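Long-range contacts in branched-chain alpha-ketoacid decarboxylase (Lactococcus lactis, PDB 2VBF), which probably decarboxylates branched-chain and aromatic alpha-keto acids to aldehydes, using thiamine diphosphate and a magnesium ion: residues 485-489 / 562-566; 276-280 / 291-295; 235-240 / 264-269. All blocks are in the same frame, centred on the assembly; numbering follows the deposited sequence.

Interaction 1 (485-489 / 562-566); sequences EREIH and GKLFA. With TPP (thiamine diphosphate), chain F.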
loop_
_atom_site.group_PDB
_atom_site.type_symbol
_atom_site.label_atom_id
_atom_site.label_comp_id
_atom_site.label_asym_id
_atom_site.label_seq_id
_atom_site.Cartn_x
_atom_site.Cartn_y
_atom_site.Cartn_z
ATOM N N GLU A 485 -2.113 6.076 -20.231
ATOM C CA GLU A 485 -2.242 7.465 -19.773
ATOM C C GLU A 485 -1.955 8.458 -20.898
ATOM O O GLU A 485 -2.679 9.458 -21.059
ATOM C CB GLU A 485 -1.331 7.741 -18.576
ATOM C CG GLU A 485 -1.582 6.841 -17.346
ATOM C CD GLU A 485 -2.938 7.053 -16.697
ATOM O OE1 GLU A 485 -2.981 7.690 -15.619
ATOM O OE2 GLU A 485 -3.957 6.569 -17.249
ATOM N N ARG A 486 -0.924 8.175 -21.695
ATOM C CA ARG A 486 -0.584 9.014 -22.855
ATOM C C ARG A 486 -1.754 9.115 -23.832
ATOM O O ARG A 486 -1.979 10.161 -24.433
ATOM C CB ARG A 486 0.624 8.447 -23.595
ATOM C CG ARG A 486 1.926 8.430 -22.809
ATOM C CD ARG A 486 3.039 7.887 -23.691
ATOM N NE ARG A 486 4.242 7.498 -22.962
ATOM C CZ ARG A 486 5.190 8.342 -22.571
ATOM N NH1 ARG A 486 5.074 9.642 -22.821
ATOM N NH2 ARG A 486 6.258 7.885 -21.932
ATOM N N GLU A 487 -2.494 8.020 -23.976
ATOM C CA GLU A 487 -3.681 7.966 -24.841
ATOM C C GLU A 487 -4.860 8.790 -24.326
ATOM O O GLU A 487 -5.667 9.285 -25.122
ATOM C CB GLU A 487 -4.133 6.510 -25.025
ATOM C CG GLU A 487 -3.156 5.647 -25.795
ATOM C CD GLU A 487 -3.077 6.017 -27.273
ATOM O OE1 GLU A 487 -4.130 6.327 -27.871
ATOM O OE2 GLU A 487 -1.966 5.987 -27.832
ATOM N N ILE A 488 -4.979 8.919 -23.005
ATOM C CA ILE A 488 -6.061 9.698 -22.395
ATOM C C ILE A 488 -5.704 11.182 -22.396
ATOM O O ILE A 488 -6.491 12.019 -22.860
ATOM C CB ILE A 488 -6.356 9.224 -20.934
ATOM C CG1 ILE A 488 -6.801 7.753 -20.929
ATOM C CG2 ILE A 488 -7.423 10.088 -20.275
ATOM C CD1 ILE A 488 -6.929 7.125 -19.535
ATOM N N HIS A 489 -4.503 11.497 -21.913
ATOM C CA HIS A 489 -4.088 12.888 -21.716
ATOM C C HIS A 489 -2.574 13.050 -21.558
ATOM O O HIS A 489 -1.938 12.319 -20.795
ATOM C CB HIS A 489 -4.761 13.447 -20.469
ATOM C CG HIS A 489 -4.604 14.923 -20.313
ATOM N ND1 HIS A 489 -5.461 15.819 -20.913
ATOM C CD2 HIS A 489 -3.696 15.662 -19.632
ATOM C CE1 HIS A 489 -5.084 17.050 -20.614
ATOM N NE2 HIS A 489 -4.017 16.984 -19.835
ATOM N N GLY A 562 -9.414 5.377 -24.917
ATOM C CA GLY A 562 -8.613 6.479 -24.378
ATOM C C GLY A 562 -9.327 7.808 -24.550
ATOM O O GLY A 562 -9.364 8.631 -23.630
ATOM N N LYS A 563 -9.908 8.003 -25.734
ATOM C CA LYS A 563 -10.598 9.247 -26.051
ATOM C C LYS A 563 -11.926 9.359 -25.293
ATOM O O LYS A 563 -12.359 10.456 -24.943
ATOM C CB LYS A 563 -10.793 9.359 -27.570
ATOM C CG LYS A 563 -9.468 9.365 -28.362
ATOM C CD LYS A 563 -8.622 10.596 -28.031
ATOM C CE LYS A 563 -7.234 10.580 -28.679
ATOM N NZ LYS A 563 -6.156 10.102 -27.750
ATOM N N LEU A 564 -12.552 8.218 -25.005
ATOM C CA LEU A 564 -13.799 8.203 -24.253
ATOM C C LEU A 564 -13.555 8.480 -22.772
ATOM O O LEU A 564 -14.366 9.161 -22.138
ATOM C CB LEU A 564 -14.540 6.880 -24.452
ATOM C CG LEU A 564 -14.940 6.595 -25.906
ATOM C CD1 LEU A 564 -15.627 5.236 -26.037
ATOM C CD2 LEU A 564 -15.841 7.713 -26.428
ATOM N N PHE A 565 -12.457 7.951 -22.217
ATOM C CA PHE A 565 -12.046 8.325 -20.862
ATOM C C PHE A 565 -11.776 9.836 -20.780
ATOM O O PHE A 565 -12.197 10.498 -19.828
ATOM C CB PHE A 565 -10.781 7.580 -20.422
ATOM C CG PHE A 565 -11.001 6.132 -20.021
ATOM C CD1 PHE A 565 -11.941 5.782 -19.054
ATOM C CD2 PHE A 565 -10.191 5.133 -20.551
ATOM C CE1 PHE A 565 -12.116 4.443 -18.674
ATOM C CE2 PHE A 565 -10.349 3.802 -20.167
ATOM C CZ PHE A 565 -11.322 3.462 -19.224
ATOM N N ALA A 566 -11.076 10.369 -21.781
ATOM C CA ALA A 566 -10.756 11.793 -21.834
ATOM C C ALA A 566 -12.033 12.628 -21.804
ATOM O O ALA A 566 -12.124 13.631 -21.093
ATOM C CB ALA A 566 -9.947 12.106 -23.093
HETATM N "N1'" TPP F . -2.396 4.094 -9.500
HETATM C "C2'" TPP F . -3.075 2.931 -9.244
HETATM C CM2 TPP F . -2.805 2.199 -7.960
HETATM N "N3'" TPP F . -3.992 2.473 -10.157
HETATM C "C4'" TPP F . -4.241 3.166 -11.322
HETATM N "N4'" TPP F . -5.139 2.696 -12.156
HETATM C "C5'" TPP F . -3.534 4.340 -11.605
HETATM C "C6'" TPP F . -2.608 4.806 -10.681
HETATM C "C7'" TPP F . -3.756 5.106 -12.889
HETATM N N3 TPP F . -3.293 4.371 -14.062
HETATM C C2 TPP F . -4.065 3.591 -14.904
HETATM S S1 TPP F . -3.289 2.894 -16.140
HETATM C C5 TPP F . -1.910 3.607 -15.672
HETATM C C4 TPP F . -2.017 4.398 -14.528
HETATM C CM4 TPP F . -0.889 5.167 -13.895
HETATM C C6 TPP F . -0.672 3.371 -16.514
HETATM C C7 TPP F . -0.248 1.914 -16.627
HETATM O O7 TPP F . 0.919 1.908 -17.414
HETATM P PA TPP F . 1.593 0.552 -17.912
HETATM O O1A TPP F . 1.511 -0.525 -16.853
HETATM O O2A TPP F . 3.026 0.866 -18.299
HETATM O O3A TPP F . 0.630 0.106 -19.131
HETATM P PB TPP F . 0.745 0.518 -20.698
HETATM O O1B TPP F . -0.541 1.217 -21.036
HETATM O O2B TPP F . 0.832 -0.784 -21.443
HETATM O O3B TPP F . 1.959 1.373 -20.934
HETATM O O HOH W 1 -3.385 11.152 -26.534
HETATM O O HOH W 2 -6.732 7.279 -27.361
#

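Interaction 2 (276-280 / 291-295); sequences FLGIY and NFVES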
loop_
_atom_site.group_PDB
_atom_site.type_symbol
_atom_site.label_atom_id
_atom_site.label_comp_id
_atom_site.label_asym_id
_atom_site.label_seq_id
_atom_site.Cartn_x
_atom_site.Cartn_y
_atom_site.Cartn_z
ATOM N N PHE A 276 -21.002 -18.916 -27.768
ATOM C CA PHE A 276 -20.329 -17.731 -27.210
ATOM C C PHE A 276 -20.014 -16.759 -28.348
ATOM O O PHE A 276 -19.324 -17.121 -29.318
ATOM C CB PHE A 276 -19.054 -18.094 -26.423
ATOM C CG PHE A 276 -18.294 -16.888 -25.929
ATOM C CD1 PHE A 276 -18.759 -16.164 -24.841
ATOM C CD2 PHE A 276 -17.137 -16.457 -26.567
ATOM C CE1 PHE A 276 -18.090 -15.023 -24.389
ATOM C CE2 PHE A 276 -16.457 -15.315 -26.117
ATOM C CZ PHE A 276 -16.940 -14.605 -25.026
ATOM N N LEU A 277 -20.516 -15.527 -28.224
ATOM C CA LEU A 277 -20.452 -14.519 -29.283
ATOM C C LEU A 277 -19.147 -13.712 -29.268
ATOM O O LEU A 277 -18.635 -13.334 -30.312
ATOM C CB LEU A 277 -21.647 -13.550 -29.176
ATOM C CG LEU A 277 -23.056 -14.152 -29.289
ATOM C CD1 LEU A 277 -24.149 -13.101 -29.035
ATOM C CD2 LEU A 277 -23.259 -14.804 -30.651
ATOM N N GLY A 278 -18.605 -13.474 -28.080
ATOM C CA GLY A 278 -17.530 -12.517 -27.898
ATOM C C GLY A 278 -17.854 -11.611 -26.723
ATOM O O GLY A 278 -18.813 -11.850 -25.970
ATOM N N ILE A 279 -17.041 -10.573 -26.570
ATOM C CA ILE A 279 -17.190 -9.600 -25.503
ATOM C C ILE A 279 -18.024 -8.400 -25.961
ATOM O O ILE A 279 -17.689 -7.736 -26.952
ATOM C CB ILE A 279 -15.815 -9.080 -25.047
ATOM C CG1 ILE A 279 -14.933 -10.232 -24.578
ATOM C CG2 ILE A 279 -15.967 -8.009 -23.971
ATOM C CD1 ILE A 279 -15.445 -10.973 -23.350
ATOM N N TYR A 280 -19.121 -8.148 -25.251
ATOM C CA TYR A 280 -19.933 -6.968 -25.493
ATOM C C TYR A 280 -19.304 -5.797 -24.746
ATOM O O TYR A 280 -19.145 -5.854 -23.530
ATOM C CB TYR A 280 -21.357 -7.189 -25.008
ATOM C CG TYR A 280 -22.287 -6.028 -25.282
ATOM C CD1 TYR A 280 -22.540 -5.598 -26.586
ATOM C CD2 TYR A 280 -22.919 -5.363 -24.247
ATOM C CE1 TYR A 280 -23.413 -4.539 -26.843
ATOM C CE2 TYR A 280 -23.789 -4.304 -24.493
ATOM C CZ TYR A 280 -24.029 -3.896 -25.792
ATOM O OH TYR A 280 -24.884 -2.836 -26.035
ATOM N N ASN A 291 -24.820 -5.821 -32.966
ATOM C CA ASN A 291 -26.135 -5.934 -33.572
ATOM C C ASN A 291 -26.978 -7.079 -33.002
ATOM O O ASN A 291 -28.188 -6.930 -32.832
ATOM C CB ASN A 291 -25.996 -6.120 -35.080
ATOM C CG ASN A 291 -25.462 -4.880 -35.783
ATOM O OD1 ASN A 291 -25.485 -3.767 -35.237
ATOM N ND2 ASN A 291 -24.979 -5.069 -37.010
ATOM N N PHE A 292 -26.333 -8.210 -32.711
ATOM C CA PHE A 292 -27.015 -9.383 -32.199
ATOM C C PHE A 292 -27.555 -9.091 -30.803
ATOM O O PHE A 292 -28.757 -9.244 -30.536
ATOM C CB PHE A 292 -26.061 -10.591 -32.162
ATOM C CG PHE A 292 -26.760 -11.910 -31.942
ATOM C CD1 PHE A 292 -26.944 -12.795 -32.997
ATOM C CD2 PHE A 292 -27.229 -12.273 -30.682
ATOM C CE1 PHE A 292 -27.589 -14.007 -32.807
ATOM C CE2 PHE A 292 -27.896 -13.478 -30.487
ATOM C CZ PHE A 292 -28.071 -14.355 -31.558
ATOM N N VAL A 293 -26.660 -8.665 -29.914
ATOM C CA VAL A 293 -27.033 -8.376 -28.528
ATOM C C VAL A 293 -28.144 -7.336 -28.442
ATOM O O VAL A 293 -29.101 -7.521 -27.709
ATOM C CB VAL A 293 -25.832 -7.891 -27.691
ATOM C CG1 VAL A 293 -26.298 -7.488 -26.265
ATOM C CG2 VAL A 293 -24.759 -8.969 -27.634
ATOM N N GLU A 294 -28.013 -6.262 -29.213
ATOM C CA GLU A 294 -28.930 -5.120 -29.146
ATOM C C GLU A 294 -30.246 -5.319 -29.919
ATOM O O GLU A 294 -31.170 -4.499 -29.802
ATOM C CB GLU A 294 -28.198 -3.851 -29.606
ATOM C CG GLU A 294 -26.984 -3.540 -28.718
ATOM C CD GLU A 294 -26.194 -2.314 -29.135
ATOM O OE1 GLU A 294 -26.519 -1.694 -30.179
ATOM O OE2 GLU A 294 -25.243 -1.969 -28.403
ATOM N N SER A 295 -30.328 -6.391 -30.706
ATOM C CA SER A 295 -31.586 -6.794 -31.363
ATOM C C SER A 295 -32.272 -8.015 -30.708
ATOM O O SER A 295 -33.378 -8.406 -31.117
ATOM C CB SER A 295 -31.333 -7.077 -32.847
ATOM O OG SER A 295 -30.554 -8.242 -33.040
#

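Interaction 3 (235-240 / 264-269); sequences AGHEVI and FGKSAV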
loop_
_atom_site.group_PDB
_atom_site.type_symbol
_atom_site.label_atom_id
_atom_site.label_comp_id
_atom_site.label_asym_id
_atom_site.label_seq_id
_atom_site.Cartn_x
_atom_site.Cartn_y
_atom_site.Cartn_z
ATOM N N ALA A 235 -23.354 -12.966 -19.069
ATOM C CA ALA A 235 -22.801 -13.405 -17.782
ATOM C C ALA A 235 -21.736 -12.410 -17.315
ATOM O O ALA A 235 -21.004 -11.847 -18.130
ATOM C CB ALA A 235 -22.224 -14.802 -17.883
ATOM N N GLY A 236 -21.663 -12.193 -16.003
ATOM C CA GLY A 236 -20.740 -11.226 -15.427
ATOM C C GLY A 236 -19.957 -11.745 -14.238
ATOM O O GLY A 236 -19.958 -12.946 -13.942
ATOM N N HIS A 237 -19.301 -10.809 -13.552
ATOM C CA HIS A 237 -18.290 -11.142 -12.569
ATOM C C HIS A 237 -18.866 -11.872 -11.369
ATOM O O HIS A 237 -18.155 -12.629 -10.742
ATOM C CB HIS A 237 -17.525 -9.890 -12.112
ATOM C CG HIS A 237 -18.339 -8.956 -11.274
ATOM N ND1 HIS A 237 -19.329 -8.160 -11.804
ATOM C CD2 HIS A 237 -18.322 -8.704 -9.942
ATOM C CE1 HIS A 237 -19.876 -7.445 -10.841
ATOM N NE2 HIS A 237 -19.285 -7.757 -9.698
ATOM N N GLU A 238 -20.136 -11.654 -11.040
ATOM C CA GLU A 238 -20.700 -12.294 -9.845
ATOM C C GLU A 238 -20.834 -13.813 -10.030
ATOM O O GLU A 238 -20.853 -14.565 -9.053
ATOM C CB GLU A 238 -22.016 -11.630 -9.422
ATOM C CG GLU A 238 -21.866 -10.142 -9.112
ATOM C CD GLU A 238 -23.146 -9.478 -8.622
ATOM O OE1 GLU A 238 -24.254 -9.966 -8.941
ATOM O OE2 GLU A 238 -23.034 -8.471 -7.892
ATOM N N VAL A 239 -20.925 -14.263 -11.284
ATOM C CA VAL A 239 -20.827 -15.697 -11.581
ATOM C C VAL A 239 -19.475 -16.226 -11.084
ATOM O O VAL A 239 -19.414 -17.246 -10.393
ATOM C CB VAL A 239 -21.019 -15.987 -13.088
ATOM C CG1 VAL A 239 -20.713 -17.452 -13.402
ATOM C CG2 VAL A 239 -22.451 -15.623 -13.514
ATOM N N ILE A 240 -18.415 -15.477 -11.368
ATOM C CA ILE A 240 -17.064 -15.871 -10.961
ATOM C C ILE A 240 -16.938 -15.858 -9.432
ATOM O O ILE A 240 -16.341 -16.777 -8.842
ATOM C CB ILE A 240 -15.973 -14.984 -11.643
ATOM C CG1 ILE A 240 -16.024 -15.152 -13.174
ATOM C CG2 ILE A 240 -14.556 -15.356 -11.143
ATOM C CD1 ILE A 240 -15.163 -14.188 -13.986
ATOM N N PHE A 264 -15.693 -7.194 -17.808
ATOM C CA PHE A 264 -15.828 -7.293 -16.347
ATOM C C PHE A 264 -16.631 -8.569 -16.119
ATOM O O PHE A 264 -17.847 -8.583 -16.280
ATOM C CB PHE A 264 -16.582 -6.071 -15.821
ATOM C CG PHE A 264 -16.742 -5.985 -14.314
ATOM C CD1 PHE A 264 -15.893 -6.640 -13.427
ATOM C CD2 PHE A 264 -17.728 -5.155 -13.796
ATOM C CE1 PHE A 264 -16.056 -6.482 -12.036
ATOM C CE2 PHE A 264 -17.907 -4.993 -12.425
ATOM C CZ PHE A 264 -17.076 -5.661 -11.541
ATOM N N GLY A 265 -15.919 -9.632 -15.774
ATOM C CA GLY A 265 -16.479 -10.963 -15.741
ATOM C C GLY A 265 -16.088 -11.834 -16.925
ATOM O O GLY A 265 -16.698 -12.876 -17.128
ATOM N N LYS A 266 -15.058 -11.446 -17.687
ATOM C CA LYS A 266 -14.582 -12.285 -18.780
ATOM C C LYS A 266 -14.183 -13.658 -18.228
ATOM O O LYS A 266 -13.495 -13.735 -17.216
ATOM C CB LYS A 266 -13.398 -11.640 -19.497
ATOM C CG LYS A 266 -12.872 -12.450 -20.679
ATOM C CD LYS A 266 -11.816 -11.683 -21.464
ATOM C CE LYS A 266 -11.206 -12.531 -22.559
ATOM N NZ LYS A 266 -12.107 -12.669 -23.760
ATOM N N SER A 267 -14.642 -14.704 -18.913
ATOM C CA SER A 267 -14.490 -16.119 -18.531
ATOM C C SER A 267 -15.518 -16.579 -17.484
ATOM O O SER A 267 -15.383 -17.672 -16.928
ATOM C CB SER A 267 -13.043 -16.506 -18.135
ATOM O OG SER A 267 -12.694 -16.157 -16.803
ATOM N N ALA A 268 -16.559 -15.768 -17.263
ATOM C CA ALA A 268 -17.741 -16.196 -16.496
ATOM C C ALA A 268 -18.401 -17.425 -17.141
ATOM O O ALA A 268 -19.156 -18.135 -16.498
ATOM C CB ALA A 268 -18.748 -15.069 -16.386
ATOM N N VAL A 269 -18.148 -17.610 -18.429
ATOM C CA VAL A 269 -18.480 -18.834 -19.154
ATOM C C VAL A 269 -17.275 -19.241 -19.989
ATOM O O VAL A 269 -16.399 -18.423 -20.250
ATOM C CB VAL A 269 -19.701 -18.649 -20.066
ATOM C CG1 VAL A 269 -20.913 -18.253 -19.223
ATOM C CG2 VAL A 269 -19.405 -17.654 -21.197
HETATM O O HOH W 3 -19.979 -9.631 -18.001
HETATM O O HOH W 4 -20.080 -7.909 -14.599
#

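Interaction 1 (485-489 / 562-566)
Bends at chi2 (-64°) and chi4 (-98°) curl the side chain of K563 round, from a CB that points away from helix 483-488, until its ammonium group meets the carbonyl of E487. NZ donates to E487 O at 2.8 Å, in the plane of that carbonyl and at a C=O...N angle of 147°. The E487 carboxylate stays just beyond a salt bridge, with OE1 4.3 Å from K563 NZ, and water 2, which accepts from NZ, lies near OE1 but may give its protons to other acceptors. Water 1 donates to R486 O and accepts a weak bond from NZ. Helix 556-568 thus rests on the short helix that follows the magnesium-binding loop of the C-terminal thiamine diphosphate domain. G562 makes the close approach possible: its CA lies 4.6 Å from that of I488, and a CB there would press on the CB of E487. Beside it, I488 splits its branches, CD1 touching F565 CD2 at 4.0 Å and CG2 facing the methyl of A566, while A566 CB also meets I488 O at 3.5 Å. On the cofactor side of the same helix, E485 lays its carboxylate over one face of the thiazolium ring, CD 3.5 Å from C4 of thiamine diphosphate. D49 of the second subunit packs on I488, and H135 of that subunit meets the F565 ring.

Interaction 2 (276-280 / 291-295)
The CA atoms of L277 and Y280 lie 8.8 Å from that of F292 and 7.8 Å from that of V293, respectively, and both residues point their side chains at helix 287-295. At Y280, CG is anti to the backbone N (chi1 -177°), which swings the ring out under V293. CG1 of V293 sits above the middle of that ring, 4.1 Å from the centroid and 7° off its normal, a CH-pi contact over the face. The phenol end reaches E294, whose extended chain brings OE2 to the ring edge, in its plane. Y280 OH donates to E294 OE2 across a short 2.5 Å, using the anti lone pair of the carboxylate, whose plane stands 86° from the ring. H317 N is also hydrogen-bonded to the hydroxyl. A phenylalanine in place of Y280 could keep the CH-pi contact with V293 but would probably leave both E294 OE2 and H317 N without this partner. At the other end, L277 CD1 lies against F292 CD2 at 3.6 Å, and K230 makes a cation-pi contact with the F292 ring. Strand and helix belong to the beta-alpha-beta crossover from edge strand 276-279 to strand 298-302 in the central-domain sheet. Hydrocarbon contacts make up most of the interface, while the one hydrogen bond between the segments runs to a partly exposed carboxylate and, with V293, would restrict how the ring turns.

Interaction 3 (235-240 / 264-269)
The aromatic part of the contact is an offset stack of H237 on F264, centroids 3.9 Å apart and planes only 9° from parallel. F264 CZ comes over the middle of the imidazole, whose other face carries CG of E238. The H237 ring owes this place to chi1 of 70°, which sets CG in the crowded position between backbone N and carbonyl carbon.

Water supplies the polar links, no direct hydrogen bond joining the two segments. Water 4 lies in the imidazole plane, bonded to H237 ND1 at 2.9 Å, and donates to F264 O. Water 3 donates to the same oxygen, so that two waters grip F264 O; its approach to A235 O is too short to be trusted.

Apolar contacts gather on A268, whose CB meets CB of A235 at 3.8 Å and also faces V239 and I240. I240 CD1 reaches past it to the backbone oxygens of G265 and K266, 3.7 Å from each.

Residues 265-268 form a type II turn closed by A268 N to G265 O (2.9 Å), and G265 CA comes within 3.6 Å of H237 N; a CB there would clash with that nitrogen. S267 OG bonds to K266 O at 2.6 Å and to F418 N, while K266 turns away to a salt bridge with E271.

The contact thus joins the end of strand 231-235 and helix 237-241 to the loop after strand 259-261 in the central domain. Close-fitting shapes, the ring stack and the bridge through water 4 carry it, at the price of one buried carbonyl, A268 O, which has no polar partner.

How the interactions relate
Interactions 2 and 3 belong to the central domain and are buried, their centres about 15 Å apart. Both involve neighbouring parts of one mixed sheet, interaction 3 at the ends of its inner strands 231-235 and 259-261, interaction 2 at its edge strand, and they touch at F276 on V269 and, closer, at I279 CD1 on K266 NZ (3.8 Å). Interaction 1 stands apart, about 26 Å from each between centres, in the cofactor-binding part of the chain. It is only partly buried, borders the second subunit, and relies on a lysine and water at its outer side. Interaction 2 places a single direct tyrosine–carboxylate bond beside hydrocarbon, whereas interaction 3 combines ring stacking with a water bridge.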